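Local coordinates for protein DNA polymerase (Bacillus phage phi29, PDB 2PY5) that replicates viral DNA from a protein primer by strand displacement with high processivity and proofreads it with a 3'-5' exonuclease, at residues R96-G108 / K114-L126. The protein carries 2 engineered substitutions. Sequence-based numbering, arbitrary orientation.
Sequences RMGQWYMIDICLG and KIHTVIYDSLKKL. With nucleotides of chain C; nucleotides of chain B.
Lys124 NZ is gripped by three acceptors: Lys124 NZ donates to Trp100 O across the contact (3.1 Å), Lys124 NZ and Asp121 OD2 form a 2.8 Å salt bridge nearly along the C-O axis, and a water that also takes the N-H of Trp100 is the third. A bend at chi2 (-73°) helps lay CE over one face of the Tyr101 ring, 3.8 Å from its centroid, in a CH-pi contact, and a second bend at chi4 (-66°) turns NZ to its acceptors. As N-cap of the short, weakly bonded helix about 122-125, Asp121 accepts at OD1 from Leu123 N, met from above the carboxylate plane, and also from Leu63 N. Strands 100-108 and 114-121 form an antiparallel hairpin in the mixed sheet of the exonuclease region; the second ends at Asp121 and runs straight into Ser122 and Leu123, which bind single-stranded DNA and are essential for 3'-5' exonucleolysis. Ile103 and Ile119 exchange two backbone bonds (Ile119 N to Ile103 O, 2.7 Å). Their side chains share a face with Ile105, whose CD1 meets Ile119 CD1 at 3.9 Å, and helix 63-76 packs against Ile119. Met102 CG presses tightly on Val118 CG1 on the other face (3.5 Å). Leu107 and Gly108 both face Ile115 in a classic beta bulge.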
ATOM      1  N   ARG F  96      11.326   9.996  -5.021  1.00 30.39           N
ATOM      2  CA  ARG F  96      10.882  11.381  -4.843  1.00 30.65           C
ATOM      3  C   ARG F  96       9.979  11.515  -3.629  1.00 32.18           C
ATOM      4  O   ARG F  96      10.051  12.509  -2.876  1.00 33.97           O
ATOM      5  CB  ARG F  96      10.113  11.871  -6.087  1.00 32.92           C
ATOM      6  CG  ARG F  96       9.741  13.342  -6.052  1.00 36.93           C
ATOM      7  CD  ARG F  96       8.805  13.681  -7.179  1.00 36.95           C
ATOM      8  NE  ARG F  96       9.461  13.583  -8.481  1.00 37.49           N
ATOM      9  CZ  ARG F  96      10.010  14.598  -9.157  1.00 36.29           C
ATOM     10  NH1 ARG F  96      10.013  15.844  -8.677  1.00 37.12           N
ATOM     11  NH2 ARG F  96      10.566  14.365 -10.342  1.00 35.83           N
ATOM     12  N   MET F  97       9.109  10.532  -3.456  1.00 31.29           N
ATOM     13  CA  MET F  97       8.100  10.566  -2.394  1.00 34.00           C
ATOM     14  C   MET F  97       8.595   9.999  -1.065  1.00 34.02           C
ATOM     15  O   MET F  97       7.827   9.912  -0.099  1.00 38.81           O
ATOM     16  CB  MET F  97       6.844   9.851  -2.871  1.00 39.60           C
ATOM     17  CG  MET F  97       6.311  10.414  -4.203  1.00 42.91           C
ATOM     18  SD  MET F  97       5.502  12.018  -4.103  1.00 52.30           S
ATOM     19  CE  MET F  97       6.851  13.181  -4.010  1.00 48.26           C
ATOM     20  N   GLY F  98       9.873   9.624  -0.997  1.00 30.72           N
ATOM     21  CA  GLY F  98      10.489   9.244   0.257  1.00 30.42           C
ATOM     22  C   GLY F  98      10.395   7.770   0.599  1.00 32.03           C
ATOM     23  O   GLY F  98      10.568   7.411   1.764  1.00 35.58           O
ATOM     24  N   GLN F  99      10.163   6.922  -0.406  1.00 31.29           N
ATOM     25  CA  GLN F  99      10.220   5.474  -0.195  1.00 33.77           C
ATOM     26  C   GLN F  99      11.663   4.990  -0.356  1.00 31.36           C
ATOM     27  O   GLN F  99      12.302   5.292  -1.355  1.00 31.25           O
ATOM     28  CB  GLN F  99       9.280   4.764  -1.148  1.00 35.91           C
ATOM     29  CG  GLN F  99       7.839   5.227  -0.950  1.00 41.45           C
ATOM     30  CD  GLN F  99       6.821   4.137  -1.055  1.00 47.24           C
ATOM     31  OE1 GLN F  99       5.809   4.288  -1.748  1.00 54.17           O
ATOM     32  NE2 GLN F  99       7.058   3.032  -0.359  1.00 52.03           N
ATOM     33  N   TRP F 100      12.144   4.225   0.625  1.00 30.44           N
ATOM     34  CA  TRP F 100      13.516   3.708   0.665  1.00 29.72           C
ATOM     35  C   TRP F 100      13.543   2.278   0.166  1.00 31.23           C
ATOM     36  O   TRP F 100      12.768   1.429   0.669  1.00 31.51           O
ATOM     37  CB  TRP F 100      14.089   3.760   2.086  1.00 30.39           C
ATOM     38  CG  TRP F 100      14.354   5.164   2.566  1.00 29.28           C
ATOM     39  CD1 TRP F 100      13.510   6.242   2.474  1.00 32.27           C
ATOM     40  CD2 TRP F 100      15.529   5.624   3.217  1.00 31.37           C
ATOM     41  NE1 TRP F 100      14.110   7.351   3.004  1.00 32.60           N
ATOM     42  CE2 TRP F 100      15.344   6.998   3.482  1.00 31.13           C
ATOM     43  CE3 TRP F 100      16.729   5.017   3.606  1.00 33.48           C
ATOM     44  CZ2 TRP F 100      16.323   7.761   4.104  1.00 34.23           C
ATOM     45  CZ3 TRP F 100      17.712   5.798   4.244  1.00 33.08           C
ATOM     46  CH2 TRP F 100      17.489   7.140   4.483  1.00 33.94           C
ATOM     47  N   TYR F 101      14.404   2.025  -0.823  1.00 30.34           N
ATOM     48  CA  TYR F 101      14.522   0.679  -1.450  1.00 29.82           C
ATOM     49  C   TYR F 101      15.896   0.050  -1.261  1.00 31.02           C
ATOM     50  O   TYR F 101      15.997  -1.172  -1.203  1.00 32.55           O
ATOM     51  CB  TYR F 101      14.239   0.716  -2.952  1.00 30.32           C
ATOM     52  CG  TYR F 101      12.837   1.121  -3.295  1.00 29.95           C
ATOM     53  CD1 TYR F 101      12.505   2.455  -3.411  1.00 31.49           C
ATOM     54  CD2 TYR F 101      11.847   0.184  -3.474  1.00 27.91           C
ATOM     55  CE1 TYR F 101      11.240   2.840  -3.713  1.00 31.08           C
ATOM     56  CE2 TYR F 101      10.549   0.545  -3.779  1.00 28.65           C
ATOM     57  CZ  TYR F 101      10.237   1.887  -3.889  1.00 29.53           C
ATOM     58  OH  TYR F 101       8.956   2.281  -4.215  1.00 31.40           O
ATOM     59  N   MET F 102      16.953   0.850  -1.191  1.00 30.13           N
ATOM     60  CA  MET F 102      18.315   0.307  -1.245  1.00 30.18           C
ATOM     61  C   MET F 102      19.331   1.303  -0.729  1.00 30.56           C
ATOM     62  O   MET F 102      19.248   2.496  -1.015  1.00 30.31           O
ATOM     63  CB  MET F 102      18.683  -0.094  -2.694  1.00 31.68           C
ATOM     64  CG  MET F 102      20.054  -0.790  -2.822  1.00 34.64           C
ATOM     65  SD  MET F 102      20.604  -0.932  -4.516  1.00 38.31           S
ATOM     66  CE  MET F 102      21.079   0.763  -4.814  1.00 42.63           C
ATOM     67  N   ILE F 103      20.310   0.771   0.001  1.00 30.52           N
ATOM     68  CA  ILE F 103      21.591   1.433   0.267  1.00 30.93           C
ATOM     69  C   ILE F 103      22.671   0.437  -0.159  1.00 31.27           C
ATOM     70  O   ILE F 103      22.699  -0.670   0.352  1.00 31.39           O
ATOM     71  CB  ILE F 103      21.795   1.751   1.751  1.00 30.67           C
ATOM     72  CG1 ILE F 103      20.643   2.578   2.316  1.00 30.81           C
ATOM     73  CG2 ILE F 103      23.140   2.501   1.957  1.00 31.22           C
ATOM     74  CD1 ILE F 103      20.644   2.667   3.858  1.00 32.15           C
ATOM     75  N   ASP F 104      23.525   0.826  -1.096  1.00 28.49           N
ATOM     76  CA  ASP F 104      24.574  -0.062  -1.642  1.00 31.18           C
ATOM     77  C   ASP F 104      25.916   0.553  -1.281  1.00 30.19           C
ATOM     78  O   ASP F 104      26.272   1.618  -1.784  1.00 30.89           O
ATOM     79  CB  ASP F 104      24.405  -0.174  -3.139  1.00 30.97           C
ATOM     80  CG  ASP F 104      25.267  -1.256  -3.774  1.00 36.02           C
ATOM     81  OD1 ASP F 104      25.177  -1.425  -5.010  1.00 38.69           O
ATOM     82  OD2 ASP F 104      26.022  -1.917  -3.038  1.00 36.34           O
ATOM     83  N   ILE F 105      26.661  -0.117  -0.397  1.00 30.37           N
ATOM     84  CA  ILE F 105      27.896   0.422   0.130  1.00 29.85           C
ATOM     85  C   ILE F 105      29.056  -0.228  -0.598  1.00 30.58           C
ATOM     86  O   ILE F 105      29.232  -1.456  -0.528  1.00 30.86           O
ATOM     87  CB  ILE F 105      28.004   0.143   1.647  1.00 29.29           C
ATOM     88  CG1 ILE F 105      26.807   0.737   2.407  1.00 29.86           C
ATOM     89  CG2 ILE F 105      29.346   0.676   2.214  1.00 31.76           C
ATOM     90  CD1 ILE F 105      26.630   0.168   3.788  1.00 31.70           C
ATOM     91  N   CYS F 106      29.831   0.585  -1.303  1.00 29.55           N
ATOM     92  CA  CYS F 106      30.914   0.102  -2.171  0.90 29.09           C
ATOM     93  C   CYS F 106      32.256   0.267  -1.489  1.00 28.84           C
ATOM     94  O   CYS F 106      32.646   1.383  -1.173  1.00 31.05           O
ATOM     95  CB  CYS F 106      30.960   0.928  -3.446  0.90 29.82           C
ATOM     96  SG  CYS F 106      32.253   0.436  -4.574  0.90 34.10           S
ATOM     97  N   LEU F 107      32.988  -0.823  -1.309  1.00 30.56           N
ATOM     98  CA  LEU F 107      34.344  -0.750  -0.772  1.00 32.16           C
ATOM     99  C   LEU F 107      35.392  -0.578  -1.869  1.00 33.05           C
ATOM    100  O   LEU F 107      36.447   0.032  -1.644  1.00 37.91           O
ATOM    101  CB  LEU F 107      34.640  -1.985   0.077  1.00 31.09           C
ATOM    102  CG  LEU F 107      33.973  -2.051   1.455  1.00 33.36           C
ATOM    103  CD1 LEU F 107      34.404  -0.857   2.301  1.00 36.79           C
ATOM    104  CD2 LEU F 107      32.442  -2.157   1.374  1.00 34.77           C
ATOM    105  N   GLY F 108      35.104  -1.088  -3.059  1.00 32.17           N
ATOM    106  CA  GLY F 108      36.012  -1.013  -4.186  1.00 31.12           C
ATOM    107  C   GLY F 108      36.141  -2.399  -4.748  1.00 31.16           C
ATOM    108  O   GLY F 108      35.163  -3.157  -4.732  1.00 29.58           O
ATOM    109  N   LYS F 114      34.220  -7.389  -7.054  1.00 31.46           N
ATOM    110  CA  LYS F 114      33.572  -6.147  -6.634  1.00 33.95           C
ATOM    111  C   LYS F 114      33.112  -6.303  -5.183  1.00 33.36           C
ATOM    112  O   LYS F 114      32.287  -7.159  -4.894  1.00 33.85           O
ATOM    113  CB  LYS F 114      32.371  -5.879  -7.548  1.00 36.53           C
ATOM    114  CG  LYS F 114      31.343  -4.933  -7.031  1.00 38.71           C
ATOM    115  CD  LYS F 114      31.838  -3.527  -6.949  1.00 39.44           C
ATOM    116  CE  LYS F 114      30.645  -2.599  -6.653  1.00 41.94           C
ATOM    117  NZ  LYS F 114      31.050  -1.292  -6.075  1.00 41.56           N
ATOM    118  N   ILE F 115      33.636  -5.471  -4.283  1.00 30.45           N
ATOM    119  CA  ILE F 115      33.373  -5.621  -2.858  1.00 29.88           C
ATOM    120  C   ILE F 115      32.298  -4.631  -2.432  1.00 30.12           C
ATOM    121  O   ILE F 115      32.522  -3.420  -2.446  1.00 30.47           O
ATOM    122  CB  ILE F 115      34.641  -5.353  -2.004  1.00 30.06           C
ATOM    123  CG1 ILE F 115      35.853  -6.120  -2.522  1.00 29.92           C
ATOM    124  CG2 ILE F 115      34.345  -5.652  -0.509  1.00 31.18           C
ATOM    125  CD1 ILE F 115      35.633  -7.612  -2.665  1.00 28.67           C
ATOM    126  N   HIS F 116      31.140  -5.148  -2.049  1.00 29.90           N
ATOM    127  CA  HIS F 116      30.064  -4.300  -1.579  1.00 28.85           C
ATOM    128  C   HIS F 116      29.058  -5.051  -0.740  1.00 30.11           C
ATOM    129  O   HIS F 116      28.968  -6.261  -0.824  1.00 31.47           O
ATOM    130  CB  HIS F 116      29.372  -3.599  -2.765  1.00 28.95           C
ATOM    131  CG  HIS F 116      28.455  -4.470  -3.586  1.00 31.07           C
ATOM    132  ND1 HIS F 116      28.864  -5.612  -4.244  1.00 35.50           N
ATOM    133  CD2 HIS F 116      27.151  -4.303  -3.913  1.00 34.71           C
ATOM    134  CE1 HIS F 116      27.839  -6.129  -4.906  1.00 33.36           C
ATOM    135  NE2 HIS F 116      26.793  -5.351  -4.725  1.00 39.94           N
ATOM    136  N   THR F 117      28.297  -4.302   0.054  1.00 27.98           N
ATOM    137  CA  THR F 117      27.190  -4.835   0.810  1.00 28.14           C
ATOM    138  C   THR F 117      25.979  -4.024   0.448  1.00 29.99           C
ATOM    139  O   THR F 117      26.028  -2.780   0.481  1.00 31.10           O
ATOM    140  CB  THR F 117      27.461  -4.799   2.322  1.00 29.00           C
ATOM    141  OG1 THR F 117      28.527  -5.715   2.616  1.00 29.49           O
ATOM    142  CG2 THR F 117      26.184  -5.173   3.142  1.00 30.21           C
ATOM    143  N   VAL F 118      24.903  -4.713   0.080  1.00 29.09           N
ATOM    144  CA  VAL F 118      23.636  -4.061  -0.318  1.00 29.88           C
ATOM    145  C   VAL F 118      22.625  -4.253   0.788  1.00 29.79           C
ATOM    146  O   VAL F 118      22.530  -5.330   1.366  1.00 32.95           O
ATOM    147  CB  VAL F 118      23.069  -4.561  -1.664  1.00 32.08           C
ATOM    148  CG1 VAL F 118      21.935  -3.616  -2.138  1.00 33.91           C
ATOM    149  CG2 VAL F 118      24.164  -4.639  -2.731  1.00 35.81           C
ATOM    150  N   ILE F 119      21.915  -3.179   1.121  1.00 28.79           N
ATOM    151  CA  ILE F 119      20.926  -3.194   2.156  1.00 29.03           C
ATOM    152  C   ILE F 119      19.572  -2.859   1.543  1.00 29.50           C
ATOM    153  O   ILE F 119      19.402  -1.793   0.926  1.00 30.25           O
ATOM    154  CB  ILE F 119      21.266  -2.166   3.258  1.00 29.87           C
ATOM    155  CG1 ILE F 119      22.734  -2.323   3.687  1.00 32.55           C
ATOM    156  CG2 ILE F 119      20.357  -2.376   4.473  1.00 31.24           C
ATOM    157  CD1 ILE F 119      23.191  -1.374   4.796  1.00 35.00           C
ATOM    158  N   TYR F 120      18.621  -3.761   1.750  1.00 28.75           N
ATOM    159  CA  TYR F 120      17.276  -3.657   1.217  1.00 30.84           C
ATOM    160  C   TYR F 120      16.218  -3.481   2.311  1.00 31.35           C
ATOM    161  O   TYR F 120      16.483  -3.680   3.500  1.00 31.38           O
ATOM    162  CB  TYR F 120      16.968  -4.910   0.445  1.00 31.24           C
ATOM    163  CG  TYR F 120      17.811  -5.139  -0.788  1.00 30.51           C
ATOM    164  CD1 TYR F 120      18.692  -6.206  -0.848  1.00 32.63           C
ATOM    165  CD2 TYR F 120      17.683  -4.336  -1.912  1.00 31.80           C
ATOM    166  CE1 TYR F 120      19.427  -6.447  -1.982  1.00 35.04           C
ATOM    167  CE2 TYR F 120      18.439  -4.558  -3.049  1.00 33.48           C
ATOM    168  CZ  TYR F 120      19.304  -5.632  -3.081  1.00 34.58           C
ATOM    169  OH  TYR F 120      20.070  -5.905  -4.206  1.00 35.31           O
ATOM    170  N   ASP F 121      15.007  -3.143   1.887  1.00 30.77           N
ATOM    171  CA  ASP F 121      13.850  -3.017   2.774  1.00 29.37           C
ATOM    172  C   ASP F 121      12.979  -4.280   2.692  1.00 29.54           C
ATOM    173  O   ASP F 121      12.299  -4.514   1.663  1.00 30.71           O
ATOM    174  CB  ASP F 121      13.046  -1.778   2.361  1.00 28.64           C
ATOM    175  CG  ASP F 121      11.970  -1.404   3.349  1.00 28.53           C
ATOM    176  OD1 ASP F 121      11.925  -2.002   4.456  1.00 29.00           O
ATOM    177  OD2 ASP F 121      11.179  -0.478   3.024  1.00 30.77           O
ATOM    178  N   SER F 122      12.945  -5.081   3.760  1.00 29.89           N
ATOM    179  CA  SER F 122      12.025  -6.232   3.784  1.00 30.59           C
ATOM    180  C   SER F 122      10.550  -5.793   3.777  1.00 29.46           C
ATOM    181  O   SER F 122       9.672  -6.580   3.401  1.00 29.76           O
ATOM    182  CB  SER F 122      12.297  -7.177   4.947  1.00 31.63           C
ATOM    183  OG  SER F 122      12.335  -6.494   6.175  1.00 31.08           O
ATOM    184  N   LEU F 123      10.261  -4.539   4.141  1.00 28.64           N
ATOM    185  CA  LEU F 123       8.872  -4.036   4.047  1.00 29.49           C
ATOM    186  C   LEU F 123       8.373  -3.988   2.599  1.00 28.54           C
ATOM    187  O   LEU F 123       7.150  -4.085   2.329  1.00 30.13           O
ATOM    188  CB  LEU F 123       8.730  -2.659   4.703  1.00 30.08           C
ATOM    189  CG  LEU F 123       7.314  -2.116   4.872  1.00 29.78           C
ATOM    190  CD1 LEU F 123       6.439  -2.980   5.746  1.00 29.82           C
ATOM    191  CD2 LEU F 123       7.384  -0.691   5.439  1.00 30.04           C
ATOM    192  N   LYS F 124       9.303  -3.852   1.645  1.00 28.74           N
ATOM    193  CA  LYS F 124       8.922  -3.828   0.224  1.00 27.29           C
ATOM    194  C   LYS F 124       8.570  -5.240  -0.268  1.00 27.47           C
ATOM    195  O   LYS F 124       7.811  -5.402  -1.226  1.00 28.92           O
ATOM    196  CB  LYS F 124      10.054  -3.222  -0.617  1.00 28.57           C
ATOM    197  CG  LYS F 124      10.395  -1.760  -0.260  1.00 29.67           C
ATOM    198  CD  LYS F 124       9.339  -0.791  -0.722  1.00 28.64           C
ATOM    199  CE  LYS F 124       9.713   0.641  -0.365  1.00 29.96           C
ATOM    200  NZ  LYS F 124       9.728   0.883   1.098  1.00 31.56           N
ATOM    201  N   LYS F 125       9.169  -6.237   0.380  1.00 29.90           N
ATOM    202  CA  LYS F 125       8.909  -7.651   0.106  1.00 29.60           C
ATOM    203  C   LYS F 125       7.656  -8.173   0.824  1.00 30.12           C
ATOM    204  O   LYS F 125       6.880  -8.937   0.252  1.00 28.20           O
ATOM    205  CB  LYS F 125      10.122  -8.455   0.560  1.00 31.20           C
ATOM    206  CG  LYS F 125      11.377  -8.188  -0.247  1.00 34.09           C
ATOM    207  CD  LYS F 125      11.707  -9.306  -1.191  1.00 38.02           C
ATOM    208  CE  LYS F 125      10.553  -9.639  -2.119  1.00 36.90           C
ATOM    209  NZ  LYS F 125      10.878 -10.631  -3.180  1.00 34.28           N
ATOM    210  N   LEU F 126       7.492  -7.746   2.073  1.00 29.54           N
ATOM    211  CA  LEU F 126       6.484  -8.215   2.999  1.00 29.78           C
ATOM    212  C   LEU F 126       5.822  -6.966   3.599  1.00 28.73           C
ATOM    213  O   LEU F 126       6.221  -6.487   4.655  1.00 29.45           O
ATOM    214  CB  LEU F 126       7.153  -9.086   4.078  1.00 32.38           C
ATOM    215  CG  LEU F 126       7.862 -10.349   3.552  1.00 32.25           C
ATOM    216  CD1 LEU F 126       8.839 -10.886   4.630  1.00 32.80           C
ATOM    217  CD2 LEU F 126       6.849 -11.410   3.122  1.00 33.54           C
TER
ATOM    218  P    DT C   6       1.589   8.691  -9.856  1.00 42.46           P
ATOM    219  OP1  DT C   6       0.775   9.077 -11.022  1.00 41.20           O
ATOM    220  OP2  DT C   6       3.060   8.471  -9.950  1.00 40.56           O
ATOM    221  O5'  DT C   6       1.381   9.775  -8.692  1.00 47.24           O
ATOM    222  C5'  DT C   6       0.109  10.338  -8.430  1.00 52.68           C
ATOM    223  C4'  DT C   6       0.266  11.393  -7.356  1.00 56.76           C
ATOM    224  O4'  DT C   6       0.533  10.703  -6.109  1.00 59.13           O
ATOM    225  C3'  DT C   6       1.425  12.375  -7.576  1.00 58.97           C
ATOM    226  O3'  DT C   6       1.057  13.725  -7.244  1.00 60.81           O
ATOM    227  C2'  DT C   6       2.519  11.843  -6.657  1.00 59.88           C
ATOM    228  C1'  DT C   6       1.706  11.227  -5.521  1.00 61.52           C
ATOM    229  N1   DT C   6       2.393  10.127  -4.737  1.00 62.36           N
ATOM    230  C2   DT C   6       2.320  10.160  -3.356  1.00 63.31           C
ATOM    231  O2   DT C   6       1.731  11.037  -2.742  1.00 63.25           O
ATOM    232  N3   DT C   6       2.968   9.120  -2.723  1.00 63.09           N
ATOM    233  C4   DT C   6       3.668   8.077  -3.308  1.00 62.80           C
ATOM    234  O4   DT C   6       4.212   7.201  -2.639  1.00 63.29           O
ATOM    235  C5   DT C   6       3.704   8.100  -4.755  1.00 63.19           C
ATOM    236  C7   DT C   6       4.430   7.030  -5.518  1.00 63.09           C
ATOM    237  C6   DT C   6       3.075   9.105  -5.390  1.00 62.58           C
ATOM    238  P    DG C   2      15.741  -0.535 -14.851  1.00 52.23           P
ATOM    239  OP1  DG C   2      15.064  -1.469 -15.780  1.00 52.86           O
ATOM    240  OP2  DG C   2      15.437   0.914 -14.921  1.00 51.90           O
ATOM    241  O5'  DG C   2      15.536  -1.051 -13.337  1.00 46.97           O
ATOM    242  C5'  DG C   2      15.832  -2.422 -13.084  1.00 42.86           C
ATOM    243  C4'  DG C   2      15.742  -2.848 -11.629  1.00 38.35           C
ATOM    244  O4'  DG C   2      16.976  -2.545 -10.954  1.00 37.82           O
ATOM    245  C3'  DG C   2      14.672  -2.219 -10.756  1.00 34.41           C
ATOM    246  O3'  DG C   2      14.161  -3.264  -9.973  1.00 29.28           O
ATOM    247  C2'  DG C   2      15.391  -1.208  -9.874  1.00 37.48           C
ATOM    248  C1'  DG C   2      16.706  -1.939  -9.703  1.00 41.26           C
ATOM    249  N9   DG C   2      17.888  -1.131  -9.484  1.00 41.20           N
ATOM    250  C8   DG C   2      18.162   0.121  -9.971  1.00 41.59           C
ATOM    251  N7   DG C   2      19.337   0.558  -9.622  1.00 43.52           N
ATOM    252  C5   DG C   2      19.867  -0.489  -8.869  1.00 41.65           C
ATOM    253  C6   DG C   2      21.110  -0.598  -8.216  1.00 41.98           C
ATOM    254  O6   DG C   2      22.017   0.242  -8.193  1.00 43.46           O
ATOM    255  N1   DG C   2      21.257  -1.827  -7.568  1.00 42.18           N
ATOM    256  C2   DG C   2      20.310  -2.827  -7.542  1.00 43.15           C
ATOM    257  N2   DG C   2      20.618  -3.946  -6.858  1.00 43.01           N
ATOM    258  N3   DG C   2      19.131  -2.729  -8.152  1.00 41.92           N
ATOM    259  C4   DG C   2      18.991  -1.540  -8.786  1.00 41.46           C
TER
ATOM    260  P    DC B   4       6.772  15.311   5.324  1.00 46.64           P
ATOM    261  OP1  DC B   4       8.011  15.436   6.121  1.00 46.90           O
ATOM    262  OP2  DC B   4       5.909  16.497   5.069  1.00 47.96           O
ATOM    263  O5'  DC B   4       7.125  14.686   3.902  1.00 44.32           O
ATOM    264  C5'  DC B   4       8.081  13.654   3.745  1.00 40.89           C
ATOM    265  C4'  DC B   4       8.106  13.265   2.282  1.00 37.60           C
ATOM    266  O4'  DC B   4       6.834  12.663   1.933  1.00 37.38           O
ATOM    267  C3'  DC B   4       8.283  14.420   1.305  1.00 36.45           C
ATOM    268  O3'  DC B   4       9.675  14.677   1.137  1.00 34.48           O
ATOM    269  C2'  DC B   4       7.608  13.883   0.046  1.00 36.65           C
ATOM    270  C1'  DC B   4       6.499  12.993   0.596  1.00 38.87           C
ATOM    271  N1   DC B   4       5.119  13.605   0.572  1.00 40.22           N
ATOM    272  C2   DC B   4       4.304  13.426  -0.554  1.00 40.59           C
ATOM    273  O2   DC B   4       4.731  12.776  -1.517  1.00 41.96           O
ATOM    274  N3   DC B   4       3.061  13.965  -0.565  1.00 41.45           N
ATOM    275  C4   DC B   4       2.621  14.664   0.482  1.00 41.84           C
ATOM    276  N4   DC B   4       1.387  15.175   0.411  1.00 42.07           N
ATOM    277  C5   DC B   4       3.425  14.866   1.645  1.00 42.83           C
ATOM    278  C6   DC B   4       4.650  14.323   1.648  1.00 42.10           C
TER
HETATM  279  O   HOH W   1      10.044   3.455   2.488  1.00 18.45           O
HETATM  280  O   HOH W   2      13.957  -2.761  -0.833  1.00 22.06           O